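Local coordinates for insecticidal crystal protein Cry7Cal (Bacillus thuringiensis, PDB 5ZI1), which acts as an insecticidal three-domain toxin of the delta-endotoxin family, active against the locust Locusta migratoria manilensis, and probably binds host receptors, at residues Ala65-Gln69 against Asn199-Asn203; Tyr194-Leu198 against Tyr215-Arg219; Val211-Tyr215 against Phe279-Glu283; Trp271-Ser277 against Ile438-Thr442. Residues are numbered along the deposited sequence.

Contact 1: Ala65-Gln69 against Asn199-Asn203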
loop_
_atom_site.group_PDB
_atom_site.type_symbol
_atom_site.label_atom_id
_atom_site.label_comp_id
_atom_site.label_asym_id
_atom_site.label_seq_id
_atom_site.Cartn_x
_atom_site.Cartn_y
_atom_site.Cartn_z
ATOM N N ALA A 65 3.608 20.919 -1.697
ATOM C CA ALA A 65 5.068 20.842 -1.714
ATOM C C ALA A 65 5.557 19.723 -2.622
ATOM O O ALA A 65 6.539 19.894 -3.349
ATOM C CB ALA A 65 5.614 20.637 -0.295
ATOM N N LEU A 66 4.888 18.569 -2.582
ATOM C CA LEU A 66 5.339 17.412 -3.350
ATOM C C LEU A 66 5.277 17.669 -4.847
ATOM O O LEU A 66 6.190 17.282 -5.586
ATOM C CB LEU A 66 4.489 16.194 -3.004
ATOM C CG LEU A 66 4.625 15.563 -1.628
ATOM C CD1 LEU A 66 3.676 14.373 -1.574
ATOM C CD2 LEU A 66 6.066 15.149 -1.350
ATOM N N ILE A 67 4.194 18.292 -5.323
ATOM C CA ILE A 67 3.987 18.481 -6.759
ATOM C C ILE A 67 4.234 19.911 -7.200
ATOM O O ILE A 67 3.980 20.238 -8.365
ATOM C CB ILE A 67 2.587 18.051 -7.195
ATOM C CG1 ILE A 67 1.531 19.000 -6.628
ATOM C CG2 ILE A 67 2.344 16.688 -6.746
ATOM C CD1 ILE A 67 0.139 18.694 -7.150
ATOM N N ASN A 68 4.663 20.784 -6.293
ATOM C CA ASN A 68 5.094 22.122 -6.665
ATOM C C ASN A 68 3.966 22.885 -7.368
ATOM O O ASN A 68 4.093 23.336 -8.504
ATOM C CB ASN A 68 6.352 22.036 -7.534
ATOM C CG ASN A 68 7.035 23.360 -7.698
ATOM O OD1 ASN A 68 6.951 24.227 -6.824
ATOM N ND2 ASN A 68 7.716 23.536 -8.824
ATOM N N GLN A 69 2.835 22.992 -6.674
ATOM C CA GLN A 69 1.731 23.829 -7.126
ATOM C C GLN A 69 0.944 24.265 -5.906
ATOM O O GLN A 69 0.459 23.423 -5.143
ATOM C CB GLN A 69 0.819 23.097 -8.115
ATOM C CG GLN A 69 -0.111 24.046 -8.868
ATOM C CD GLN A 69 -1.557 23.571 -8.911
ATOM O OE1 GLN A 69 -1.861 22.482 -9.411
ATOM N NE2 GLN A 69 -2.460 24.395 -8.396
ATOM N N ASN A 199 3.616 11.948 -13.511
ATOM C CA ASN A 199 4.074 12.350 -14.840
ATOM C C ASN A 199 4.710 13.738 -14.813
ATOM O O ASN A 199 5.781 13.963 -15.398
ATOM C CB ASN A 199 2.904 12.310 -15.829
ATOM C CG ASN A 199 3.332 12.656 -17.237
ATOM O OD1 ASN A 199 4.036 11.881 -17.890
ATOM N ND2 ASN A 199 2.941 13.831 -17.703
ATOM N N LYS A 200 4.072 14.679 -14.121
ATOM C CA LYS A 200 4.635 16.010 -13.997
ATOM C C LYS A 200 6.003 15.974 -13.305
ATOM O O LYS A 200 6.969 16.577 -13.790
ATOM C CB LYS A 200 3.639 16.892 -13.248
ATOM C CG LYS A 200 4.098 18.321 -13.002
ATOM C CD LYS A 200 3.299 18.917 -11.855
ATOM C CE LYS A 200 3.225 20.428 -11.954
ATOM N NZ LYS A 200 3.890 21.123 -10.853
ATOM N N LEU A 201 6.117 15.256 -12.175
ATOM C CA LEU A 201 7.413 15.178 -11.493
ATOM C C LEU A 201 8.467 14.530 -12.369
ATOM O O LEU A 201 9.648 14.894 -12.296
ATOM C CB LEU A 201 7.290 14.411 -10.181
ATOM C CG LEU A 201 6.477 15.247 -9.206
ATOM C CD1 LEU A 201 5.979 14.426 -8.061
ATOM C CD2 LEU A 201 7.309 16.412 -8.725
ATOM N N LYS A 202 8.065 13.595 -13.217
ATOM C CA LYS A 202 9.045 12.916 -14.050
ATOM C C LYS A 202 9.630 13.857 -15.085
ATOM O O LYS A 202 10.792 13.704 -15.474
ATOM C CB LYS A 202 8.398 11.701 -14.707
ATOM C CG LYS A 202 9.333 10.830 -15.522
ATOM C CD LYS A 202 8.550 9.642 -16.079
ATOM C CE LYS A 202 9.179 9.067 -17.326
ATOM N NZ LYS A 202 8.246 8.073 -17.950
ATOM N N ASN A 203 8.856 14.847 -15.519
ATOM C CA ASN A 203 9.283 15.813 -16.521
ATOM C C ASN A 203 9.777 17.115 -15.912
ATOM O O ASN A 203 10.025 18.066 -16.652
ATOM C CB ASN A 203 8.142 16.095 -17.499
ATOM C CG ASN A 203 7.854 14.910 -18.385
ATOM O OD1 ASN A 203 8.615 14.619 -19.311
ATOM N ND2 ASN A 203 6.771 14.186 -18.088
#
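Two helix ends meet here inside the N-terminal helical domain of the toxin: the close of helix 54-67 packs on the last turn of helix 169-202. The contact is small, burying 196 Å² over both sides, and it combines one polar bond with an apolar patch. At the end of a helix the last carbonyls have no amide in the next turn to meet, so they can take a side-chain donor instead. Lys200 supplies one: its NZ donates to Ile67 O at 2.6 Å, after an extended run through chi1 to chi3 along the outer side of the contact. Just beyond Ile67 the chain leaves the helix through Asn68, whose positive phi of 59° breaks the helical course of the backbone, and the Asn68 O atom comes 3.2 Å from Lys200 NZ. On the buried side, Leu201 CD2 rests 3.4 Å from Leu66 O, and Leu201 CD1 lies 4.5 Å from Ile67 CG2. Phe218 of helix 208-227 packs on both Ile67 and Leu201 and ties the pair into the core. A leucine on the inner side and a lysine reaching out to a helix C-terminal end are a compact example of helix-end packing in the delta-endotoxin helical bundle.

Contact 2: Tyr194-Leu198 against Tyr215-Arg219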
loop_
_atom_site.group_PDB
_atom_site.type_symbol
_atom_site.label_atom_id
_atom_site.label_comp_id
_atom_site.label_asym_id
_atom_site.label_seq_id
_atom_site.Cartn_x
_atom_site.Cartn_y
_atom_site.Cartn_z
ATOM N N TYR A 194 -3.033 10.651 -9.358
ATOM C CA TYR A 194 -1.781 10.057 -8.889
ATOM C C TYR A 194 -0.791 9.933 -10.037
ATOM O O TYR A 194 0.381 10.315 -9.915
ATOM C CB TYR A 194 -2.021 8.678 -8.263
ATOM C CG TYR A 194 -0.716 7.953 -7.920
ATOM C CD1 TYR A 194 -0.004 8.291 -6.786
ATOM C CD2 TYR A 194 -0.197 6.956 -8.747
ATOM C CE1 TYR A 194 1.202 7.675 -6.470
ATOM C CE2 TYR A 194 1.006 6.308 -8.439
ATOM C CZ TYR A 194 1.705 6.685 -7.294
ATOM O OH TYR A 194 2.898 6.086 -6.936
ATOM N N LYS A 195 -1.256 9.392 -11.168
ATOM C CA LYS A 195 -0.394 9.203 -12.329
ATOM C C LYS A 195 0.012 10.525 -12.966
ATOM O O LYS A 195 1.087 10.615 -13.571
ATOM C CB LYS A 195 -1.097 8.319 -13.358
ATOM C CG LYS A 195 -1.200 6.855 -12.945
ATOM C CD LYS A 195 -1.871 6.026 -14.045
ATOM C CE LYS A 195 -1.995 4.545 -13.672
ATOM N NZ LYS A 195 -2.723 3.768 -14.735
ATOM N N GLU A 196 -0.827 11.558 -12.855
ATOM C CA GLU A 196 -0.467 12.825 -13.468
ATOM C C GLU A 196 0.595 13.552 -12.651
ATOM O O GLU A 196 1.561 14.067 -13.219
ATOM C CB GLU A 196 -1.712 13.692 -13.660
ATOM C CG GLU A 196 -1.694 14.436 -14.976
ATOM C CD GLU A 196 -3.086 14.674 -15.530
ATOM O OE1 GLU A 196 -3.263 15.631 -16.310
ATOM O OE2 GLU A 196 -4.006 13.902 -15.185
ATOM N N GLY A 197 0.434 13.604 -11.324
ATOM C CA GLY A 197 1.500 14.122 -10.475
ATOM C C GLY A 197 2.810 13.389 -10.691
ATOM O O GLY A 197 3.881 14.007 -10.780
ATOM N N LEU A 198 2.745 12.060 -10.808
ATOM C CA LEU A 198 3.934 11.313 -11.181
ATOM C C LEU A 198 4.486 11.809 -12.507
ATOM O O LEU A 198 5.682 12.108 -12.621
ATOM C CB LEU A 198 3.623 9.822 -11.237
ATOM C CG LEU A 198 3.753 9.094 -9.898
ATOM C CD1 LEU A 198 3.777 7.608 -10.126
ATOM C CD2 LEU A 198 5.015 9.556 -9.174
ATOM N N TYR A 215 10.287 12.598 -7.337
ATOM C CA TYR A 215 9.331 11.686 -7.936
ATOM C C TYR A 215 9.051 10.515 -6.997
ATOM O O TYR A 215 7.895 10.191 -6.711
ATOM C CB TYR A 215 9.900 11.216 -9.267
ATOM C CG TYR A 215 9.102 10.153 -9.991
ATOM C CD1 TYR A 215 9.274 8.804 -9.690
ATOM C CD2 TYR A 215 8.226 10.500 -11.024
ATOM C CE1 TYR A 215 8.599 7.839 -10.374
ATOM C CE2 TYR A 215 7.520 9.527 -11.718
ATOM C CZ TYR A 215 7.708 8.206 -11.390
ATOM O OH TYR A 215 7.018 7.238 -12.072
ATOM N N ASN A 216 10.107 9.906 -6.452
ATOM C CA ASN A 216 9.887 8.780 -5.560
ATOM C C ASN A 216 9.226 9.214 -4.260
ATOM O O ASN A 216 8.424 8.462 -3.684
ATOM C CB ASN A 216 11.199 8.066 -5.275
ATOM C CG ASN A 216 10.997 6.837 -4.431
ATOM O OD1 ASN A 216 10.383 5.844 -4.887
ATOM N ND2 ASN A 216 11.473 6.896 -3.171
ATOM N N ARG A 217 9.529 10.421 -3.788
ATOM C CA ARG A 217 8.906 10.878 -2.552
ATOM C C ARG A 217 7.403 11.047 -2.723
ATOM O O ARG A 217 6.632 10.783 -1.795
ATOM C CB ARG A 217 9.532 12.190 -2.089
ATOM C CG ARG A 217 8.928 12.683 -0.790
ATOM C CD ARG A 217 9.595 13.946 -0.256
ATOM N NE ARG A 217 11.005 13.738 0.061
ATOM C CZ ARG A 217 12.005 14.221 -0.668
ATOM N NH1 ARG A 217 13.266 13.986 -0.309
ATOM N NH2 ARG A 217 11.735 14.939 -1.759
ATOM N N PHE A 218 6.975 11.531 -3.889
ATOM C CA PHE A 218 5.555 11.641 -4.166
ATOM C C PHE A 218 4.912 10.263 -4.190
ATOM O O PHE A 218 3.892 10.028 -3.531
ATOM C CB PHE A 218 5.367 12.367 -5.487
ATOM C CG PHE A 218 3.954 12.474 -5.933
ATOM C CD1 PHE A 218 3.161 13.525 -5.526
ATOM C CD2 PHE A 218 3.426 11.546 -6.818
ATOM C CE1 PHE A 218 1.857 13.634 -5.974
ATOM C CE2 PHE A 218 2.134 11.653 -7.262
ATOM C CZ PHE A 218 1.344 12.697 -6.843
ATOM N N ARG A 219 5.531 9.323 -4.907
ATOM C CA ARG A 219 5.024 7.954 -4.924
ATOM C C ARG A 219 4.912 7.389 -3.512
ATOM O O ARG A 219 3.880 6.821 -3.141
ATOM C CB ARG A 219 5.927 7.078 -5.790
ATOM C CG ARG A 219 5.768 5.584 -5.556
ATOM C CD ARG A 219 6.437 4.786 -6.681
ATOM N NE ARG A 219 7.849 5.135 -6.813
ATOM C CZ ARG A 219 8.581 4.903 -7.907
ATOM N NH1 ARG A 219 8.026 4.307 -8.981
ATOM N NH2 ARG A 219 9.871 5.278 -7.934
#
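An antiparallel helical hairpin joins helices 169-202 and 208-227 of the N-terminal bundle, and these segments show how side-chain conformation fills the space between two such helices. The short axes approach to 10.2 Å with N-to-C directions 165° apart, and no hydrogen bond crosses; the interface is held by packing alone, with 357 Å² buried. Phe218, in a t rotamer with chi2 near 90°, points straight at the partner helix and lands where Gly197 has no side chain: an ideal CB on Gly197 would sit 2.5 Å from Phe218 CZ, a clash. The Phe218 ring edge reaches Tyr194 O, with CE2 at 3.4 Å. Tyr194, also t, lays its ring nearly parallel to that of Phe218, planes at 20°, but slid so far that the centroids stand 5.8 Å apart and the rings barely overlap. Its OH instead reaches Arg219 CG at 3.2 Å. The guanidinium of Arg219 turns away from helix 169-202, and its NE and NH2 donate to Asn216 OD1 at 3.3 and 3.1 Å while NH1 forms a salt bridge with Glu283. Leu198, with chi1 at -86° and chi2 t, wedges between two aromatic rings: its CD2 touches Phe218 CD2 at 3.5 Å and makes a CH-pi contact 3.7 Å above the Tyr215 ring centroid, 18° off the ring normal.

Contact 3: Val211-Tyr215 against Phe279-Glu283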
loop_
_atom_site.group_PDB
_atom_site.type_symbol
_atom_site.label_atom_id
_atom_site.label_comp_id
_atom_site.label_asym_id
_atom_site.label_seq_id
_atom_site.Cartn_x
_atom_site.Cartn_y
_atom_site.Cartn_z
ATOM N N VAL A 211 15.568 14.882 -9.350
ATOM C CA VAL A 211 14.254 14.776 -9.961
ATOM C C VAL A 211 13.646 13.429 -9.620
ATOM O O VAL A 211 12.476 13.341 -9.232
ATOM C CB VAL A 211 14.339 15.008 -11.477
ATOM C CG1 VAL A 211 13.135 14.401 -12.173
ATOM C CG2 VAL A 211 14.402 16.489 -11.768
ATOM N N TRP A 212 14.455 12.371 -9.684
ATOM C CA TRP A 212 13.981 11.063 -9.253
ATOM C C TRP A 212 13.577 11.067 -7.785
ATOM O O TRP A 212 12.525 10.530 -7.424
ATOM C CB TRP A 212 15.040 10.000 -9.488
ATOM C CG TRP A 212 14.437 8.683 -9.293
ATOM C CD1 TRP A 212 13.687 7.987 -10.199
ATOM C CD2 TRP A 212 14.476 7.890 -8.107
ATOM N NE1 TRP A 212 13.275 6.797 -9.657
ATOM C CE2 TRP A 212 13.734 6.713 -8.371
ATOM C CE3 TRP A 212 15.064 8.056 -6.851
ATOM C CZ2 TRP A 212 13.571 5.711 -7.429
ATOM C CZ3 TRP A 212 14.904 7.058 -5.920
ATOM C CH2 TRP A 212 14.164 5.898 -6.209
ATOM N N GLU A 213 14.394 11.673 -6.923
ATOM C CA GLU A 213 14.077 11.663 -5.500
ATOM C C GLU A 213 12.712 12.283 -5.232
ATOM O O GLU A 213 11.906 11.728 -4.480
ATOM C CB GLU A 213 15.168 12.389 -4.716
ATOM C CG GLU A 213 14.898 12.457 -3.231
ATOM C CD GLU A 213 16.181 12.724 -2.428
ATOM O OE1 GLU A 213 17.093 11.865 -2.421
ATOM O OE2 GLU A 213 16.287 13.803 -1.818
ATOM N N ASN A 214 12.438 13.442 -5.837
ATOM C CA ASN A 214 11.149 14.097 -5.636
ATOM C C ASN A 214 10.021 13.252 -6.214
ATOM O O ASN A 214 8.921 13.201 -5.658
ATOM C CB ASN A 214 11.137 15.480 -6.283
ATOM C CG ASN A 214 12.104 16.465 -5.618
ATOM O OD1 ASN A 214 12.510 16.292 -4.464
ATOM N ND2 ASN A 214 12.459 17.517 -6.353
ATOM N N TYR A 215 10.287 12.598 -7.337
ATOM C CA TYR A 215 9.331 11.686 -7.936
ATOM C C TYR A 215 9.051 10.515 -6.997
ATOM O O TYR A 215 7.895 10.191 -6.711
ATOM C CB TYR A 215 9.900 11.216 -9.267
ATOM C CG TYR A 215 9.102 10.153 -9.991
ATOM C CD1 TYR A 215 9.274 8.804 -9.690
ATOM C CD2 TYR A 215 8.226 10.500 -11.024
ATOM C CE1 TYR A 215 8.599 7.839 -10.374
ATOM C CE2 TYR A 215 7.520 9.527 -11.718
ATOM C CZ TYR A 215 7.708 8.206 -11.390
ATOM O OH TYR A 215 7.018 7.238 -12.072
ATOM N N PHE A 279 16.421 9.432 -16.536
ATOM C CA PHE A 279 15.449 9.070 -15.511
ATOM C C PHE A 279 15.191 7.566 -15.505
ATOM O O PHE A 279 15.188 6.928 -14.442
ATOM C CB PHE A 279 14.157 9.855 -15.746
ATOM C CG PHE A 279 13.109 9.651 -14.695
ATOM C CD1 PHE A 279 12.245 8.553 -14.751
ATOM C CD2 PHE A 279 12.953 10.572 -13.674
ATOM C CE1 PHE A 279 11.271 8.363 -13.787
ATOM C CE2 PHE A 279 11.978 10.393 -12.712
ATOM C CZ PHE A 279 11.131 9.288 -12.773
ATOM N N VAL A 280 14.988 6.975 -16.687
ATOM C CA VAL A 280 14.602 5.563 -16.753
ATOM C C VAL A 280 15.686 4.664 -16.159
ATOM O O VAL A 280 15.384 3.597 -15.604
ATOM C CB VAL A 280 14.271 5.168 -18.206
ATOM C CG1 VAL A 280 15.515 5.177 -19.072
ATOM C CG2 VAL A 280 13.586 3.814 -18.255
ATOM N N LEU A 281 16.955 5.073 -16.253
ATOM C CA LEU A 281 18.029 4.265 -15.682
ATOM C C LEU A 281 17.946 4.252 -14.161
ATOM O O LEU A 281 18.018 3.190 -13.533
ATOM C CB LEU A 281 19.385 4.777 -16.152
ATOM C CG LEU A 281 19.599 4.571 -17.650
ATOM C CD1 LEU A 281 21.025 4.960 -18.053
ATOM C CD2 LEU A 281 19.286 3.145 -18.048
ATOM N N ILE A 282 17.749 5.421 -13.555
ATOM C CA ILE A 282 17.574 5.484 -12.110
ATOM C C ILE A 282 16.381 4.642 -11.681
ATOM O O ILE A 282 16.482 3.805 -10.776
ATOM C CB ILE A 282 17.414 6.943 -11.661
ATOM C CG1 ILE A 282 18.573 7.791 -12.195
ATOM C CG2 ILE A 282 17.320 6.993 -10.155
ATOM C CD1 ILE A 282 18.508 9.274 -11.790
ATOM N N GLU A 283 15.223 4.877 -12.312
ATOM C CA GLU A 283 14.004 4.169 -11.939
ATOM C C GLU A 283 14.194 2.660 -12.037
ATOM O O GLU A 283 13.825 1.919 -11.119
ATOM C CB GLU A 283 12.827 4.643 -12.812
ATOM C CG GLU A 283 11.497 3.873 -12.619
ATOM C CD GLU A 283 10.767 4.204 -11.314
ATOM O OE1 GLU A 283 11.334 4.935 -10.477
ATOM O OE2 GLU A 283 9.615 3.728 -11.115
HETATM O O HOH W 1 7.765 4.756 -12.566
#
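An aromatic cluster forms part of the interface between the helical bundle and the β domain that follows it in this three-domain toxin. Helix 208-227, the last long helix of the bundle, contributes Trp212 and Tyr215; the short helix 279-286 contributes Phe279. The local axes pass 10.6 Å apart at a signed crossing angle of -54°, so the helices meet obliquely and bury 342 Å². Phe279 brings the tip of its ring against both partners: its edge meets the face of Tyr215 in a T-shaped pair, with centroids 4.8 Å apart and planes at 82°, and Phe279 CZ lies 3.6 Å from Tyr215 CG. Trp212 CD1 lies over one face of the Phe279 ring, 3.9 Å from its CZ, though the two planes are oblique. One turn on from Phe279, Ile282 points at the helix and sets CG2 over the face of the indole, a CH-pi contact 3.6 Å from the centroid of its five-membered ring. Burying an indole NH leaves a donor to satisfy, and Glu283 does so without giving up its charge pairing. Its OE2 forms a salt bridge with Arg219 and also accepts from a water, at 2.6 Å, that lies 2.6 Å from Tyr215 OH. Its OE1 accepts a hydrogen bond from the indole NH: Trp212 NE1 to Glu283 OE1 is 2.8 Å, with an angle of 160° at the hydrogen.

Contact 4: Trp271-Ser277 against Ile438-Thr442; sequences WYGAASS and IFKET
Two backbone hydrogen bonds define the contact: Glu441 N donates to Ala274 O at 2.8 Å, and Ser276 N donates to Phe439 O at 2.9 Å. They flank Ala275 and Lys440, whose CA atoms lie 4.3 Å apart, in the pattern of a non-hydrogen-bonded antiparallel pair. This is a single beta bridge, not a sheet, between two loops of the β domain: the one leading from strand 252-254 to helix 279-286 and the one between strands 430-437 and 448-454. A weak third bond runs from Ser277 OG to Glu441 OE1 at 3.5 Å, with Ser277 chi1 p and Glu441 extended, chi1 and chi2 both t. The first segment begins as a 3-10 turn at residues 272-274, with Ala274 N bonded to Trp271 O at 2.8 Å and Ala275 N to Tyr272 O at 2.9 Å. It then opens at Ala275 and Ser276, with phi/psi of -68/163 and -51/152. Residues 438-440 are extended, and Glu441 turns back at -89/-28. Around this frame, Ile438 (m, m) sets CG2 3.9 Å from Trp271 CZ3 and 3.8 Å from Ala275 CB. Phe439, chi1 t, brings CD1 3.9 Å from Ser276 CB. Ala274 O meets Lys440 CG at 3.6 Å. Ile438 also packs on Trp212 of helix 208-227. Because both strong bonds are between main-chain atoms, the chemistry implies a pairing set by backbone shape.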
loop_
_atom_site.group_PDB
_atom_site.type_symbol
_atom_site.label_atom_id
_atom_site.label_comp_id
_atom_site.label_asym_id
_atom_site.label_seq_id
_atom_site.Cartn_x
_atom_site.Cartn_y
_atom_site.Cartn_z
ATOM N N TRP A 271 24.651 14.209 -3.453
ATOM C CA TRP A 271 24.864 13.080 -4.348
ATOM C C TRP A 271 24.163 13.251 -5.703
ATOM O O TRP A 271 24.572 12.587 -6.664
ATOM C CB TRP A 271 24.411 11.774 -3.669
ATOM C CG TRP A 271 22.912 11.679 -3.437
ATOM C CD1 TRP A 271 22.239 11.974 -2.283
ATOM C CD2 TRP A 271 21.911 11.279 -4.389
ATOM N NE1 TRP A 271 20.891 11.782 -2.455
ATOM C CE2 TRP A 271 20.661 11.353 -3.737
ATOM C CE3 TRP A 271 21.951 10.855 -5.721
ATOM C CZ2 TRP A 271 19.460 11.012 -4.375
ATOM C CZ3 TRP A 271 20.751 10.512 -6.355
ATOM C CH2 TRP A 271 19.531 10.599 -5.681
ATOM N N TYR A 272 23.160 14.136 -5.814
ATOM C CA TYR A 272 22.305 14.162 -7.014
ATOM C C TYR A 272 23.114 14.253 -8.306
ATOM O O TYR A 272 22.884 13.482 -9.249
ATOM C CB TYR A 272 21.303 15.316 -6.960
ATOM C CG TYR A 272 20.490 15.407 -5.696
ATOM C CD1 TYR A 272 19.702 14.346 -5.274
ATOM C CD2 TYR A 272 20.497 16.571 -4.928
ATOM C CE1 TYR A 272 18.950 14.441 -4.113
ATOM C CE2 TYR A 272 19.752 16.674 -3.766
ATOM C CZ TYR A 272 18.981 15.605 -3.368
ATOM O OH TYR A 272 18.245 15.699 -2.214
ATOM N N GLY A 273 24.081 15.181 -8.366
ATOM C CA GLY A 273 24.890 15.343 -9.563
ATOM C C GLY A 273 25.620 14.089 -9.999
ATOM O O GLY A 273 25.983 13.971 -11.171
ATOM N N ALA A 274 25.830 13.135 -9.084
ATOM C CA ALA A 274 26.504 11.886 -9.425
ATOM C C ALA A 274 25.574 10.830 -10.016
ATOM O O ALA A 274 26.062 9.886 -10.650
ATOM C CB ALA A 274 27.201 11.311 -8.188
ATOM N N ALA A 275 24.262 10.966 -9.842
ATOM C CA ALA A 275 23.331 10.012 -10.435
ATOM C C ALA A 275 23.310 10.126 -11.958
ATOM O O ALA A 275 23.762 11.116 -12.542
ATOM C CB ALA A 275 21.918 10.221 -9.895
ATOM N N SER A 276 22.781 9.077 -12.598
ATOM C CA SER A 276 22.577 9.063 -14.042
ATOM C C SER A 276 21.837 10.310 -14.508
ATOM O O SER A 276 21.064 10.915 -13.763
ATOM C CB SER A 276 21.759 7.835 -14.465
ATOM O OG SER A 276 21.511 7.874 -15.855
ATOM N N SER A 277 22.081 10.693 -15.755
ATOM C CA SER A 277 21.347 11.796 -16.355
ATOM C C SER A 277 20.050 11.331 -17.003
ATOM O O SER A 277 19.259 12.166 -17.444
ATOM C CB SER A 277 22.225 12.531 -17.379
ATOM O OG SER A 277 22.618 11.668 -18.436
ATOM N N ILE A 438 21.146 3.535 -6.426
ATOM C CA ILE A 438 21.042 4.598 -7.407
ATOM C C ILE A 438 22.010 4.301 -8.539
ATOM O O ILE A 438 23.208 4.097 -8.303
ATOM C CB ILE A 438 21.351 5.957 -6.765
ATOM C CG1 ILE A 438 20.209 6.390 -5.856
ATOM C CG2 ILE A 438 21.587 7.003 -7.824
ATOM C CD1 ILE A 438 18.867 6.585 -6.610
ATOM N N PHE A 439 21.491 4.282 -9.768
ATOM C CA PHE A 439 22.325 4.177 -10.958
ATOM C C PHE A 439 23.239 5.395 -11.048
ATOM O O PHE A 439 22.774 6.521 -11.246
ATOM C CB PHE A 439 21.440 4.086 -12.203
ATOM C CG PHE A 439 22.152 3.571 -13.416
ATOM C CD1 PHE A 439 23.239 4.253 -13.946
ATOM C CD2 PHE A 439 21.726 2.401 -14.039
ATOM C CE1 PHE A 439 23.915 3.773 -15.063
ATOM C CE2 PHE A 439 22.378 1.916 -15.172
ATOM C CZ PHE A 439 23.477 2.605 -15.684
ATOM N N LYS A 440 24.538 5.177 -10.936
ATOM C CA LYS A 440 25.482 6.280 -10.868
ATOM C C LYS A 440 26.047 6.576 -12.253
ATOM O O LYS A 440 26.284 5.664 -13.056
ATOM C CB LYS A 440 26.604 5.966 -9.870
ATOM C CG LYS A 440 26.692 6.946 -8.694
ATOM C CD LYS A 440 27.348 6.362 -7.430
ATOM C CE LYS A 440 28.636 5.642 -7.741
ATOM N NZ LYS A 440 28.371 4.206 -8.082
ATOM N N GLU A 441 26.233 7.863 -12.536
ATOM C CA GLU A 441 26.848 8.307 -13.780
ATOM C C GLU A 441 28.359 8.409 -13.666
ATOM O O GLU A 441 29.058 8.250 -14.673
ATOM C CB GLU A 441 26.286 9.671 -14.193
ATOM C CG GLU A 441 26.788 10.206 -15.531
ATOM C CD GLU A 441 26.013 11.458 -15.985
ATOM O OE1 GLU A 441 25.853 11.679 -17.211
ATOM O OE2 GLU A 441 25.552 12.236 -15.110
ATOM N N THR A 442 28.877 8.656 -12.465
ATOM C CA THR A 442 30.315 8.813 -12.290
ATOM C C THR A 442 30.749 8.342 -10.901
ATOM O O THR A 442 29.955 8.286 -9.958
ATOM C CB THR A 442 30.726 10.274 -12.503
ATOM O OG1 THR A 442 32.125 10.341 -12.794
ATOM C CG2 THR A 442 30.439 11.092 -11.263
#

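The three-domain toxin is crossed here from its helical bundle into the β domain that follows. Contacts 1 and 2, with centres 7 Å apart, share helix 169-202 and lie within the bundle; Phe218 packs against residues of both. The centre of contact 3 is about 11 Å from that of contact 2; they share Tyr215 and helix 208-227, and the Arg219–Glu283 salt bridge joins them across the domain interface. Contact 4, wholly in the β domain, touches contact 3 through Tyr272 and Glu213, their centres about 10 Å apart. Along the chain, contacts 1 and 2 interleave, as do 3 and 4. Helix 208-227 thus links bundle interior and neighbouring domain in one packed path.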